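Local coordinates for 35 kDa hemin binding protein (Porphyromonas gingivalis, PDB 5Y1A), which probably binds hemin, carries a thioredoxin-like domain and is thought to be a cargo of the type IX secretion system, at residues D172-P177 against L221-D226; T285-A290 against V335-K340; G295-E300 against Y326-T331. All coordinates share one frame; numbering follows the deposited sequence. Where two conformers were deposited one is given.

Contact 1 of 3, residues D172-P177 against L221-D226; sequences DLIGKP and LNIAAD
Ile174 reaches across to Ile223 and then on to the backbone of residues 224 to 226. Every close atom contact from the 172-177 side comes from this one side chain. Its CG1 lies 4.0 Å from Ile223 CG2. Its own CG2 branch lies at a similar separation from that same methyl, so Ile223 CG2 faces the fork of Ile174. The two side chains pass each other at an oblique angle.

The torsions explain which branches meet. In Ile174, CG2 is opposite the backbone N, with CG1 beside it (chi1 -59°). The outer bond is extended (chi2 175°), and this carries CD1 out along the second segment. There CD1 stands 3.5 Å from Ala225 O. The CG2 methyl comes to 4.0 Å from Ala224 O. Ile223 has the same first torsion, which sets its CG2 towards Ile174. Its bond from CA to CB also points towards the other segment.

Ile174 stands on the second corner of a type II beta turn, closed by Lys176 N to Leu173 O at 3.0 Å. Gly175 fills the third position, where its backbone angles would press a CB against the preceding carbonyl O. The turn lies between strands 161-169 and 179-186, and the facing loop between strands 207-220 and 228-235. Both loops cross from one sheet to the other at the end of a beta-sandwich. Beside the contact, a backbone hydrogen bond between Leu221 and Leu178 also joins them. Asp226 OD1 is hydrogen-bonded to Ser228 OG, at the start of strand 228-235.

Between residues 172-177 and 221-226 the contact is van der Waals alone. With no directional bond across, the fit rests on the shapes of two partly exposed isoleucines and on their shared packing against Val169.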
loop_
_atom_site.group_PDB
_atom_site.type_symbol
_atom_site.label_atom_id
_atom_site.label_comp_id
_atom_site.label_asym_id
_atom_site.label_seq_id
_atom_site.Cartn_x
_atom_site.Cartn_y
_atom_site.Cartn_z
ATOM N N ASP A 172 29.183 -2.679 -0.834
ATOM C CA ASP A 172 29.418 -2.475 0.583
ATOM C C ASP A 172 28.259 -2.977 1.454
ATOM O O ASP A 172 28.422 -3.209 2.659
ATOM C CB ASP A 172 29.743 -1.014 0.865
ATOM C CG ASP A 172 28.598 -0.073 0.516
ATOM O OD1 ASP A 172 28.349 0.198 -0.685
ATOM O OD2 ASP A 172 27.948 0.401 1.457
ATOM N N LEU A 173 27.101 -3.171 0.830
ATOM C CA LEU A 173 25.926 -3.635 1.544
ATOM C C LEU A 173 25.728 -5.153 1.456
ATOM O O LEU A 173 24.938 -5.731 2.219
ATOM C CB LEU A 173 24.696 -2.890 1.015
ATOM C CG LEU A 173 24.078 -1.774 1.871
ATOM C CD1 LEU A 173 25.055 -0.865 2.576
ATOM C CD2 LEU A 173 23.014 -0.971 1.089
ATOM N N ILE A 174 26.432 -5.804 0.532
ATOM C CA ILE A 174 26.190 -7.237 0.282
ATOM C C ILE A 174 26.630 -8.045 1.504
ATOM O O ILE A 174 27.778 -7.935 1.946
ATOM C CB ILE A 174 26.894 -7.754 -1.013
ATOM C CG1 ILE A 174 26.405 -6.986 -2.253
ATOM C CG2 ILE A 174 26.696 -9.255 -1.168
ATOM C CD1 ILE A 174 27.134 -7.347 -3.568
ATOM N N GLY A 175 25.712 -8.837 2.057
ATOM C CA GLY A 175 25.993 -9.555 3.300
ATOM C C GLY A 175 25.396 -8.958 4.560
ATOM O O GLY A 175 25.259 -9.657 5.577
ATOM N N LYS A 176 25.033 -7.677 4.507
ATOM C CA LYS A 176 24.410 -7.007 5.647
ATOM C C LYS A 176 22.962 -7.459 5.803
ATOM O O LYS A 176 22.336 -7.850 4.810
ATOM C CB LYS A 176 24.499 -5.488 5.478
ATOM C CG LYS A 176 25.912 -4.977 5.703
ATOM C CD LYS A 176 26.022 -3.468 5.615
ATOM C CE LYS A 176 27.477 -3.058 5.849
ATOM N NZ LYS A 176 27.624 -1.637 6.311
ATOM N N PRO A 177 22.430 -7.432 7.043
ATOM C CA PRO A 177 21.019 -7.819 7.220
ATOM C C PRO A 177 20.159 -6.693 6.719
ATOM O O PRO A 177 20.035 -5.661 7.377
ATOM C CB PRO A 177 20.859 -8.006 8.732
ATOM C CG PRO A 177 21.996 -7.338 9.354
ATOM C CD PRO A 177 23.065 -7.072 8.330
ATOM N N LEU A 221 16.016 -9.796 3.277
ATOM C CA LEU A 221 16.378 -9.852 1.860
ATOM C C LEU A 221 17.502 -10.816 1.574
ATOM O O LEU A 221 18.531 -10.809 2.253
ATOM C CB LEU A 221 16.796 -8.457 1.353
ATOM C CG LEU A 221 15.691 -7.488 0.988
ATOM C CD1 LEU A 221 16.279 -6.089 0.824
ATOM C CD2 LEU A 221 14.959 -7.931 -0.311
ATOM N N ASN A 222 17.321 -11.614 0.530
ATOM C CA ASN A 222 18.340 -12.523 0.048
ATOM C C ASN A 222 19.122 -11.862 -1.067
ATOM O O ASN A 222 18.626 -11.767 -2.194
ATOM C CB ASN A 222 17.692 -13.811 -0.458
ATOM C CG ASN A 222 17.183 -14.695 0.672
ATOM O OD1 ASN A 222 16.020 -15.101 0.683
ATOM N ND2 ASN A 222 18.053 -14.985 1.636
ATOM N N ILE A 223 20.331 -11.397 -0.754
ATOM C CA ILE A 223 21.133 -10.623 -1.700
ATOM C C ILE A 223 22.145 -11.565 -2.368
ATOM O O ILE A 223 22.940 -12.206 -1.667
ATOM C CB ILE A 223 21.875 -9.447 -0.972
ATOM C CG1 ILE A 223 20.879 -8.485 -0.273
ATOM C CG2 ILE A 223 22.819 -8.683 -1.928
ATOM C CD1 ILE A 223 19.912 -7.715 -1.224
ATOM N N ALA A 224 22.082 -11.667 -3.694
ATOM C CA ALA A 224 23.043 -12.481 -4.464
ATOM C C ALA A 224 24.424 -11.795 -4.576
ATOM O O ALA A 224 24.592 -10.622 -4.233
ATOM C CB ALA A 224 22.487 -12.799 -5.841
ATOM N N ALA A 225 25.413 -12.547 -5.060
ATOM C CA ALA A 225 26.769 -12.031 -5.253
ATOM C C ALA A 225 26.841 -10.770 -6.102
ATOM O O ALA A 225 27.695 -9.914 -5.852
ATOM C CB ALA A 225 27.657 -13.123 -5.873
ATOM N N ASP A 226 25.992 -10.654 -7.123
ATOM C CA ASP A 226 25.935 -9.420 -7.915
ATOM C C ASP A 226 25.144 -8.271 -7.258
ATOM O O ASP A 226 24.959 -7.199 -7.863
ATOM C CB ASP A 226 25.440 -9.691 -9.339
ATOM C CG ASP A 226 23.965 -10.098 -9.387
ATOM O OD1 ASP A 226 23.333 -10.277 -8.307
ATOM O OD2 ASP A 226 23.439 -10.226 -10.513
#

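Contact 2 of 3, residues T285-A290 against V335-K340; sequences TPSVKA and VMHFLK
The imidazole of His337 comes near Ser287, with CE1 3.8 Å from OG. The approach is oblique to the ring and is not a hydrogen bond. Ser287 was modelled in two conformers, so this approach is doubtful. One face of the ring is covered from within its own strand by Val335 CG1, which lies 3.7 Å above the plane and towards the rim.

The firmer part of the contact is apolar. Leu339 CD1 meets Val288 CG2 at 3.5 Å and Ala290 CB at 4.0 Å. Its other methyl, CD2, lies 3.6 Å from Val288 O. Leu339 thus spreads its fork over Val288, and one arm goes on to Ala290. In Val288, CG2 sits between the backbone N and the carbonyl carbon (chi1 -69° for CG1), and this turns it to the leucine. Lys289 points away. It curls back so that NZ donates to Pro286 O at 2.8 Å, tilted 18° from the carbonyl plane. This bond ties the loop to itself.

No hydrogen bond crosses between the segments. The loop covers side chains of an edge strand in the C-terminal beta domain, consistent with the immunoglobulin-like domains of type IX cargo proteins. Strand 335-343 is outermost in its four-stranded antiparallel sheet and runs beside strand 324-332. Segment 285-290 leads straight into strand 291-293.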
loop_
_atom_site.group_PDB
_atom_site.type_symbol
_atom_site.label_atom_id
_atom_site.label_comp_id
_atom_site.label_asym_id
_atom_site.label_seq_id
_atom_site.Cartn_x
_atom_site.Cartn_y
_atom_site.Cartn_z
ATOM N N THR A 285 -13.573 -28.618 -13.294
ATOM C CA THR A 285 -14.587 -28.614 -14.323
ATOM C C THR A 285 -15.870 -28.104 -13.679
ATOM O O THR A 285 -16.360 -28.723 -12.721
ATOM C CB THR A 285 -14.811 -30.026 -14.846
ATOM O OG1 THR A 285 -13.549 -30.586 -15.244
ATOM C CG2 THR A 285 -15.800 -30.014 -16.034
ATOM N N PRO A 286 -16.378 -26.946 -14.151
ATOM C CA PRO A 286 -17.579 -26.402 -13.510
ATOM C C PRO A 286 -18.829 -27.284 -13.665
ATOM O O PRO A 286 -19.030 -27.916 -14.713
ATOM C CB PRO A 286 -17.790 -25.050 -14.209
ATOM C CG PRO A 286 -16.502 -24.741 -14.900
ATOM C CD PRO A 286 -15.866 -26.066 -15.216
ATOM N N SER A 287 -19.638 -27.286 -12.601
ATOM C CA SER A 287 -20.936 -27.980 -12.528
ATOM C C SER A 287 -22.095 -27.059 -12.915
ATOM O O SER A 287 -23.236 -27.501 -13.035
ATOM C CB SER A 287 -21.175 -28.502 -11.108
ATOM O OG SER A 287 -21.214 -27.440 -10.160
ATOM N N VAL A 288 -21.796 -25.772 -13.061
ATOM C CA VAL A 288 -22.760 -24.757 -13.524
ATOM C C VAL A 288 -22.154 -23.989 -14.697
ATOM O O VAL A 288 -21.111 -23.366 -14.554
ATOM C CB VAL A 288 -23.266 -23.819 -12.363
ATOM C CG1 VAL A 288 -24.155 -24.602 -11.385
ATOM C CG2 VAL A 288 -22.124 -23.173 -11.604
ATOM N N LYS A 289 -22.780 -24.077 -15.869
ATOM C CA LYS A 289 -22.204 -23.496 -17.087
ATOM C C LYS A 289 -22.871 -22.164 -17.433
ATOM O O LYS A 289 -23.729 -22.103 -18.319
ATOM C CB LYS A 289 -22.305 -24.465 -18.274
ATOM C CG LYS A 289 -21.839 -25.913 -17.993
ATOM C CD LYS A 289 -20.338 -26.037 -17.779
ATOM C CE LYS A 289 -19.923 -27.520 -17.690
ATOM N NZ LYS A 289 -18.439 -27.703 -17.449
ATOM N N ALA A 290 -22.478 -21.108 -16.734
ATOM C CA ALA A 290 -22.979 -19.765 -17.037
ATOM C C ALA A 290 -22.488 -19.288 -18.412
ATOM O O ALA A 290 -21.404 -19.659 -18.860
ATOM C CB ALA A 290 -22.549 -18.800 -15.953
ATOM N N VAL A 335 -24.887 -25.737 -2.215
ATOM C CA VAL A 335 -23.554 -25.123 -2.200
ATOM C C VAL A 335 -23.637 -23.740 -2.857
ATOM O O VAL A 335 -24.345 -23.572 -3.852
ATOM C CB VAL A 335 -22.460 -26.021 -2.898
ATOM C CG1 VAL A 335 -21.162 -25.238 -3.182
ATOM C CG2 VAL A 335 -22.141 -27.261 -2.064
ATOM N N MET A 336 -22.939 -22.766 -2.268
ATOM C CA MET A 336 -22.810 -21.417 -2.826
ATOM C C MET A 336 -21.538 -21.373 -3.685
ATOM O O MET A 336 -20.420 -21.498 -3.162
ATOM C CB MET A 336 -22.796 -20.360 -1.703
ATOM C CG MET A 336 -22.715 -18.895 -2.163
ATOM S SD MET A 336 -22.657 -17.658 -0.822
ATOM C CE MET A 336 -24.292 -17.852 -0.100
ATOM N N HIS A 337 -21.738 -21.216 -4.992
ATOM C CA HIS A 337 -20.667 -21.199 -6.020
ATOM C C HIS A 337 -20.350 -19.769 -6.451
ATOM O O HIS A 337 -21.231 -18.908 -6.421
ATOM C CB HIS A 337 -21.134 -21.930 -7.283
ATOM C CG HIS A 337 -21.620 -23.327 -7.049
ATOM N ND1 HIS A 337 -20.775 -24.418 -7.043
ATOM C CD2 HIS A 337 -22.866 -23.815 -6.848
ATOM C CE1 HIS A 337 -21.481 -25.518 -6.849
ATOM N NE2 HIS A 337 -22.750 -25.180 -6.714
ATOM N N PHE A 338 -19.103 -19.520 -6.852
ATOM C CA PHE A 338 -18.679 -18.214 -7.365
ATOM C C PHE A 338 -18.069 -18.454 -8.745
ATOM O O PHE A 338 -17.125 -19.233 -8.872
ATOM C CB PHE A 338 -17.640 -17.566 -6.436
ATOM C CG PHE A 338 -18.173 -17.237 -5.060
ATOM C CD1 PHE A 338 -18.490 -15.928 -4.718
ATOM C CD2 PHE A 338 -18.376 -18.244 -4.114
ATOM C CE1 PHE A 338 -18.997 -15.614 -3.447
ATOM C CE2 PHE A 338 -18.876 -17.955 -2.852
ATOM C CZ PHE A 338 -19.184 -16.634 -2.511
ATOM N N LEU A 339 -18.643 -17.827 -9.771
ATOM C CA LEU A 339 -18.179 -17.972 -11.147
ATOM C C LEU A 339 -17.737 -16.609 -11.624
ATOM O O LEU A 339 -18.388 -15.618 -11.338
ATOM C CB LEU A 339 -19.300 -18.458 -12.058
ATOM C CG LEU A 339 -19.826 -19.884 -12.066
ATOM C CD1 LEU A 339 -21.312 -19.795 -12.285
ATOM C CD2 LEU A 339 -19.179 -20.699 -13.189
ATOM N N LYS A 340 -16.608 -16.562 -12.321
ATOM C CA LYS A 340 -16.120 -15.321 -12.908
ATOM C C LYS A 340 -16.574 -15.328 -14.372
ATOM O O LYS A 340 -16.224 -16.246 -15.124
ATOM C CB LYS A 340 -14.592 -15.258 -12.793
ATOM C CG LYS A 340 -13.960 -13.937 -13.209
ATOM C CD LYS A 340 -12.409 -14.016 -13.273
ATOM C CE LYS A 340 -11.735 -14.137 -11.894
ATOM N NZ LYS A 340 -10.299 -13.631 -11.963
#

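Contact 3 of 3, residues G295-E300 against Y326-T331; sequences GKIVVE and YVVRIT
Ile297 and Val328 meet end to end. All the direct contacts between the segments are apolar. Ile297 CD1 lies 3.6 Å from Val328 CG2, and Ile297 CG2 lies 3.9 Å from the same methyl. One valine methyl thus touches both branches of the isoleucine. CD1 also passes obliquely over Tyr326 CB at 4.2 Å. The extended outer bond of Ile297 (chi2 170°) pushes CD1 towards the other strand. In Val328, CG2 lies opposite the carbonyl carbon and beside the backbone N, where it faces the isoleucine. Further along, Val299 and Ile330 also meet end to end, but Ile330 was modelled in two conformers, so this pair is less certain. In the conformer given, Val299 CG2 lies 3.6 Å from Ile330 CD1. The other branch is a little further off, with Val299 CG1 4.0 Å from Ile330 CD1.

The segments belong to different sheets. Strand 296-298 pairs with 291-293, while strand 324-332 lies inside the four-stranded sheet. The nearest CA atoms, those of Ile297 and Val328, are 8.4 Å apart, and no hydrogen bond crosses. Side chains thus fill the space between two facing layers. This is consistent with a beta-sandwich of the immunoglobulin-like kind, found in cargo proteins of the type IX secretion system. The touching residues are buried. Met306 of strand 305-309 packs on both Val299 and Val328, and Leu321 packs on Ile297 and Tyr326.

The polar bonds run to residues outside the two segments. Tyr326 OH is hydrogen-bonded to Val322 O, and Ile297 N to Asn318 OD1. In the conformer given, Glu300 OE2 is hydrogen-bonded to Tyr291 OH, on the strand next to its own segment.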
loop_
_atom_site.group_PDB
_atom_site.type_symbol
_atom_site.label_atom_id
_atom_site.label_comp_id
_atom_site.label_asym_id
_atom_site.label_seq_id
_atom_site.Cartn_x
_atom_site.Cartn_y
_atom_site.Cartn_z
ATOM N N GLY A 295 -26.849 -9.628 -23.577
ATOM C CA GLY A 295 -26.459 -8.704 -22.509
ATOM C C GLY A 295 -26.663 -9.162 -21.066
ATOM O O GLY A 295 -26.360 -8.416 -20.145
ATOM N N LYS A 296 -27.179 -10.375 -20.860
ATOM C CA LYS A 296 -27.400 -10.872 -19.505
ATOM C C LYS A 296 -26.704 -12.220 -19.250
ATOM O O LYS A 296 -26.419 -12.964 -20.190
ATOM C CB LYS A 296 -28.902 -10.950 -19.198
ATOM C CG LYS A 296 -29.560 -12.276 -19.501
ATOM C CD LYS A 296 -31.089 -12.165 -19.516
ATOM C CE LYS A 296 -31.687 -12.225 -18.114
ATOM N NZ LYS A 296 -32.820 -11.253 -17.971
ATOM N N ILE A 297 -26.429 -12.520 -17.979
ATOM C CA ILE A 297 -25.843 -13.815 -17.627
ATOM C C ILE A 297 -26.966 -14.831 -17.449
ATOM O O ILE A 297 -27.980 -14.559 -16.776
ATOM C CB ILE A 297 -24.891 -13.717 -16.399
ATOM C CG1 ILE A 297 -23.726 -12.773 -16.731
ATOM C CG2 ILE A 297 -24.376 -15.122 -15.947
ATOM C CD1 ILE A 297 -22.864 -12.397 -15.535
ATOM N N VAL A 298 -26.782 -15.987 -18.092
ATOM C CA VAL A 298 -27.758 -17.066 -18.044
ATOM C C VAL A 298 -27.104 -18.295 -17.417
ATOM O O VAL A 298 -25.935 -18.601 -17.692
ATOM C CB VAL A 298 -28.308 -17.391 -19.462
ATOM C CG1 VAL A 298 -29.354 -18.525 -19.416
ATOM C CG2 VAL A 298 -28.891 -16.134 -20.125
ATOM N N VAL A 299 -27.860 -18.966 -16.554
ATOM C CA VAL A 299 -27.456 -20.245 -15.971
ATOM C C VAL A 299 -28.574 -21.246 -16.251
ATOM O O VAL A 299 -29.717 -21.038 -15.833
ATOM C CB VAL A 299 -27.217 -20.116 -14.441
ATOM C CG1 VAL A 299 -26.819 -21.463 -13.821
ATOM C CG2 VAL A 299 -26.146 -19.064 -14.161
ATOM N N GLU A 300 -28.269 -22.286 -17.022
ATOM C CA GLU A 300 -29.292 -23.260 -17.426
ATOM C C GLU A 300 -29.454 -24.367 -16.389
ATOM O O GLU A 300 -30.453 -25.095 -16.383
ATOM C CB GLU A 300 -28.987 -23.850 -18.803
ATOM C CG GLU A 300 -29.358 -22.951 -19.976
ATOM C CD GLU A 300 -29.108 -23.613 -21.318
ATOM O OE1 GLU A 300 -29.472 -24.794 -21.481
ATOM O OE2 GLU A 300 -28.543 -22.955 -22.214
ATOM N N TYR A 326 -17.422 -9.954 -14.255
ATOM C CA TYR A 326 -18.458 -10.056 -13.219
ATOM C C TYR A 326 -18.276 -11.325 -12.396
ATOM O O TYR A 326 -17.779 -12.331 -12.900
ATOM C CB TYR A 326 -19.848 -10.062 -13.859
ATOM C CG TYR A 326 -20.133 -8.793 -14.635
ATOM C CD1 TYR A 326 -20.858 -7.742 -14.060
ATOM C CD2 TYR A 326 -19.651 -8.632 -15.929
ATOM C CE1 TYR A 326 -21.109 -6.563 -14.776
ATOM C CE2 TYR A 326 -19.882 -7.441 -16.659
ATOM C CZ TYR A 326 -20.619 -6.422 -16.067
ATOM O OH TYR A 326 -20.863 -5.259 -16.760
ATOM N N VAL A 327 -18.684 -11.268 -11.137
ATOM C CA VAL A 327 -18.746 -12.465 -10.294
ATOM C C VAL A 327 -20.203 -12.861 -10.111
ATOM O O VAL A 327 -21.026 -12.052 -9.667
ATOM C CB VAL A 327 -18.093 -12.212 -8.915
ATOM C CG1 VAL A 327 -18.209 -13.454 -8.014
ATOM C CG2 VAL A 327 -16.635 -11.838 -9.091
ATOM N N VAL A 328 -20.533 -14.095 -10.477
ATOM C CA VAL A 328 -21.882 -14.583 -10.277
ATOM C C VAL A 328 -21.843 -15.505 -9.076
ATOM O O VAL A 328 -21.085 -16.468 -9.064
ATOM C CB VAL A 328 -22.412 -15.367 -11.484
ATOM C CG1 VAL A 328 -23.875 -15.757 -11.252
ATOM C CG2 VAL A 328 -22.253 -14.540 -12.768
ATOM N N ARG A 329 -22.655 -15.194 -8.075
ATOM C CA ARG A 329 -22.768 -16.045 -6.902
ATOM C C ARG A 329 -24.054 -16.845 -7.098
ATOM O O ARG A 329 -25.150 -16.274 -7.088
ATOM C CB ARG A 329 -22.791 -15.187 -5.642
ATOM C CG ARG A 329 -23.000 -15.932 -4.328
ATOM C CD ARG A 329 -22.595 -15.052 -3.146
ATOM N NE ARG A 329 -23.623 -14.077 -2.766
ATOM C CZ ARG A 329 -23.430 -13.082 -1.903
ATOM N NH1 ARG A 329 -22.241 -12.912 -1.335
ATOM N NH2 ARG A 329 -24.418 -12.244 -1.615
ATOM N N ILE A 330 -23.917 -18.153 -7.320
ATOM C CA ILE A 330 -25.082 -19.024 -7.521
ATOM C C ILE A 330 -25.168 -20.090 -6.444
ATOM O O ILE A 330 -24.237 -20.875 -6.265
ATOM C CB ILE A 330 -25.075 -19.772 -8.878
ATOM C CG1 ILE A 330 -24.285 -19.026 -9.946
ATOM C CG2 ILE A 330 -26.504 -20.055 -9.333
ATOM C CD1 ILE A 330 -24.221 -19.769 -11.251
ATOM N N THR A 331 -26.300 -20.117 -5.744
ATOM C CA THR A 331 -26.570 -21.126 -4.730
ATOM C C THR A 331 -27.383 -22.227 -5.410
ATOM O O THR A 331 -28.475 -21.982 -5.927
ATOM C CB THR A 331 -27.307 -20.544 -3.523
ATOM O OG1 THR A 331 -26.568 -19.422 -3.024
ATOM C CG2 THR A 331 -27.417 -21.585 -2.402
#

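Contacts 2 and 3 lie close together, with centres about 9 Å apart. Contact 3 is nested in the chain between the two segments of contact 2. They share a sheet, because strands 324-332 and 335-343 are neighbours. Leu339 O and Val328 N are 2.8 Å apart, and His337 N and Ile330 O are also 2.8 Å apart, both probable hydrogen bonds. Contact 1 is remote. Its centre is about 47 Å from that of contact 2 and about 51 Å from that of contact 3. It joins loops at the end of the beta-sandwich formed by strands between residues 145 and 270. None of the three includes Cys48 or Cys51, the probable thioredoxin-type CxxC pair.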